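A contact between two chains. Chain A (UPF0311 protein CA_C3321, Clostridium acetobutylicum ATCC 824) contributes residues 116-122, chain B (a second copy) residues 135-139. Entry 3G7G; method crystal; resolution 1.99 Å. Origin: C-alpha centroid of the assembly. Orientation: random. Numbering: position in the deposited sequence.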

# COMPACT_ATOMS: atom_id res chain seq x y z
N TYR A 116 -6.44 -23.49 -11.85
CA TYR A 116 -6.10 -22.18 -11.30
C TYR A 116 -5.06 -21.36 -12.08
O TYR A 116 -4.08 -21.90 -12.57
CB TYR A 116 -5.58 -22.33 -9.88
CG TYR A 116 -6.61 -22.79 -8.86
CD1 TYR A 116 -7.55 -21.92 -8.36
CD2 TYR A 116 -6.58 -24.09 -8.36
CE1 TYR A 116 -8.47 -22.33 -7.39
CE2 TYR A 116 -7.48 -24.52 -7.40
CZ TYR A 116 -8.43 -23.65 -6.93
OH TYR A 116 -9.32 -24.10 -5.99
N TYR A 117 -5.33 -20.06 -12.22
CA TYR A 117 -4.31 -19.05 -12.40
C TYR A 117 -3.95 -18.54 -11.01
O TYR A 117 -4.79 -17.97 -10.34
CB TYR A 117 -4.84 -17.90 -13.23
CG TYR A 117 -3.85 -16.79 -13.47
CD1 TYR A 117 -2.96 -16.87 -14.52
CD2 TYR A 117 -3.79 -15.66 -12.62
CE1 TYR A 117 -2.03 -15.88 -14.72
CE2 TYR A 117 -2.87 -14.68 -12.82
CZ TYR A 117 -2.00 -14.78 -13.90
OH TYR A 117 -1.06 -13.81 -14.16
N PHE A 118 -2.71 -18.72 -10.59
CA PHE A 118 -2.31 -18.41 -9.23
C PHE A 118 -0.90 -17.77 -9.27
O PHE A 118 0.09 -18.46 -9.38
CB PHE A 118 -2.39 -19.72 -8.43
CG PHE A 118 -2.21 -19.58 -6.95
CD1 PHE A 118 -2.10 -20.73 -6.16
CD2 PHE A 118 -2.14 -18.33 -6.32
CE1 PHE A 118 -1.92 -20.64 -4.78
CE2 PHE A 118 -1.93 -18.23 -4.95
CZ PHE A 118 -1.84 -19.40 -4.18
N ARG A 119 -0.86 -16.43 -9.27
CA ARG A 119 0.37 -15.67 -9.43
C ARG A 119 0.42 -14.54 -8.45
O ARG A 119 -0.62 -13.93 -8.15
CB ARG A 119 0.45 -15.10 -10.84
CG ARG A 119 0.39 -16.16 -11.94
CD ARG A 119 1.61 -16.97 -11.89
NE ARG A 119 1.77 -17.85 -13.03
CZ ARG A 119 1.55 -19.15 -13.01
NH1 ARG A 119 1.10 -19.74 -11.91
NH2 ARG A 119 1.77 -19.87 -14.10
N THR A 120 1.62 -14.22 -7.98
CA THR A 120 1.84 -13.21 -6.96
C THR A 120 3.17 -12.46 -7.16
O THR A 120 4.06 -12.90 -7.91
CB THR A 120 1.80 -13.82 -5.50
OG1 THR A 120 3.07 -14.38 -5.18
CG2 THR A 120 0.78 -14.88 -5.36
N ILE A 121 3.26 -11.31 -6.51
CA ILE A 121 4.44 -10.49 -6.47
C ILE A 121 4.92 -10.40 -4.99
O ILE A 121 4.28 -9.78 -4.15
CB ILE A 121 4.19 -9.07 -6.98
CG1 ILE A 121 3.52 -9.03 -8.36
CG2 ILE A 121 5.51 -8.29 -7.01
CD1 ILE A 121 4.27 -9.63 -9.48
N PRO A 122 6.06 -11.05 -4.68
CA PRO A 122 6.71 -10.89 -3.38
C PRO A 122 7.63 -9.66 -3.26
O PRO A 122 8.34 -9.29 -4.24
CB PRO A 122 7.49 -12.18 -3.24
CG PRO A 122 7.91 -12.47 -4.69
CD PRO A 122 6.81 -11.96 -5.56
N MET B 135 -7.38 -6.80 -15.29
CA MET B 135 -7.53 -6.70 -13.83
C MET B 135 -7.45 -8.08 -13.18
O MET B 135 -7.62 -8.19 -11.97
CB MET B 135 -8.83 -6.00 -13.44
CG MET B 135 -9.01 -4.62 -14.01
SD MET B 135 -10.48 -3.73 -13.38
CE MET B 135 -10.12 -3.39 -11.70
N ASN B 136 -7.18 -9.13 -13.96
CA ASN B 136 -7.21 -10.53 -13.49
C ASN B 136 -5.97 -11.35 -13.83
O ASN B 136 -6.00 -12.60 -13.79
CB ASN B 136 -8.45 -11.24 -14.06
CG ASN B 136 -9.71 -10.77 -13.41
OD1 ASN B 136 -10.03 -11.17 -12.31
ND2 ASN B 136 -10.43 -9.91 -14.08
N HIS B 137 -4.90 -10.66 -14.18
CA HIS B 137 -3.59 -11.27 -14.35
C HIS B 137 -2.57 -10.38 -13.68
O HIS B 137 -2.83 -9.19 -13.43
CB HIS B 137 -3.21 -11.44 -15.84
CG HIS B 137 -4.16 -12.29 -16.63
ND1 HIS B 137 -3.92 -13.61 -16.92
CD2 HIS B 137 -5.35 -11.99 -17.19
CE1 HIS B 137 -4.93 -14.10 -17.62
NE2 HIS B 137 -5.81 -13.13 -17.80
N ILE B 138 -1.40 -10.98 -13.44
CA ILE B 138 -0.21 -10.29 -12.94
C ILE B 138 0.65 -9.90 -14.15
O ILE B 138 0.77 -10.65 -15.12
CB ILE B 138 0.58 -11.19 -11.99
CG1 ILE B 138 -0.24 -11.49 -10.70
CG2 ILE B 138 2.02 -10.58 -11.63
CD1 ILE B 138 -0.79 -10.27 -9.91
N PHE B 139 1.24 -8.72 -14.05
CA PHE B 139 2.05 -8.16 -15.11
C PHE B 139 3.41 -7.73 -14.57
O PHE B 139 3.53 -7.33 -13.41
CB PHE B 139 1.36 -6.91 -15.70
CG PHE B 139 0.08 -7.21 -16.43
CD1 PHE B 139 0.07 -7.38 -17.81
CD2 PHE B 139 -1.11 -7.33 -15.73
CE1 PHE B 139 -1.11 -7.65 -18.47
CE2 PHE B 139 -2.31 -7.61 -16.40
CZ PHE B 139 -2.29 -7.77 -17.77

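The one hydrogen bond that joins these two stretches runs from a backbone to a side chain: the amide of Ile B138 is bonded to a phenol oxygen rather than to a carbonyl of the facing strand. Ile B138 N donates to Tyr A117 OH over 2.9 Å, with an N-H...acceptor angle of 172°, so the hydrogen points almost straight at the oxygen. Chain A is in strand conformation from Tyr A117 onward, yet the facing segment of chain B is not paired with it. The end-to-end directions of the touching parts differ by 46°, and even the nearest alpha carbons, Arg A119 CA and Ile B138 CA, remain 6.4 Å apart. Across that gap the amide meets a side-chain oxygen in the role a strand carbonyl would play in a sheet.

Tyrosine suits this task because its ring is both a rigid spacer and a surface. With chi1 at 179° (t), the side chain of Tyr A117 extends from a CA-to-CB bond aimed toward chain B and delivers its hydroxyl to the backbone, where OH also lies 3.6 Å from His B137 CA. Ile B138 N sits at the ring edge, near the ring plane, as expected for a donor approaching a phenol oxygen. The face of the same ring receives the edge of the His B137 imidazole, with centroids 4.9 Å apart and planes at 71°. One aromatic side chain thus serves two neighbouring residues, one through its polar tip and the other through its face. The hydroxyl also has a hydrogen-bonding partner elsewhere in the structure.

The second element is apolar. Ile B138 points its CA-to-CB bond toward chain A and has 94 Å² covered, the largest share of any residue in a contact that buries 292 Å² in total. Its branches spread over the strand: CG2 meets Ile A121 CD1 at a tight 3.3 Å, while CG1 lies 3.5 Å from Arg A119 O and 3.7 Å from Arg A119 CB. A beta-branched residue is well suited here, since two branches leaving one CB can reach separate patches while the backbone amide remains free to bond.

The strand's alternation organises its side of the contact. Tyr A117, Arg A119 and Ile A121 direct their CA-to-CB bonds toward chain B, whereas Phe A118 and Thr A120 direct theirs away and are buried. Arg A119 is the instructive member of the facing set. Its CB contributes to the packing against Ile B138, but its end leads away, and NH1 donates a 3.0 Å hydrogen bond to Phe A118 O in its own strand. The charged group lies away from the apolar patch, and CB remains in contact with Ile B138.

The rule to take away is economical: three alternate strand positions, Tyr A117, Arg A119 and Ile A121, meet chain B with a hydroxyl and ring face, an aliphatic stem and a methyl; Ile B138 answers with its amide and its side chain, and His B137 with its ring edge.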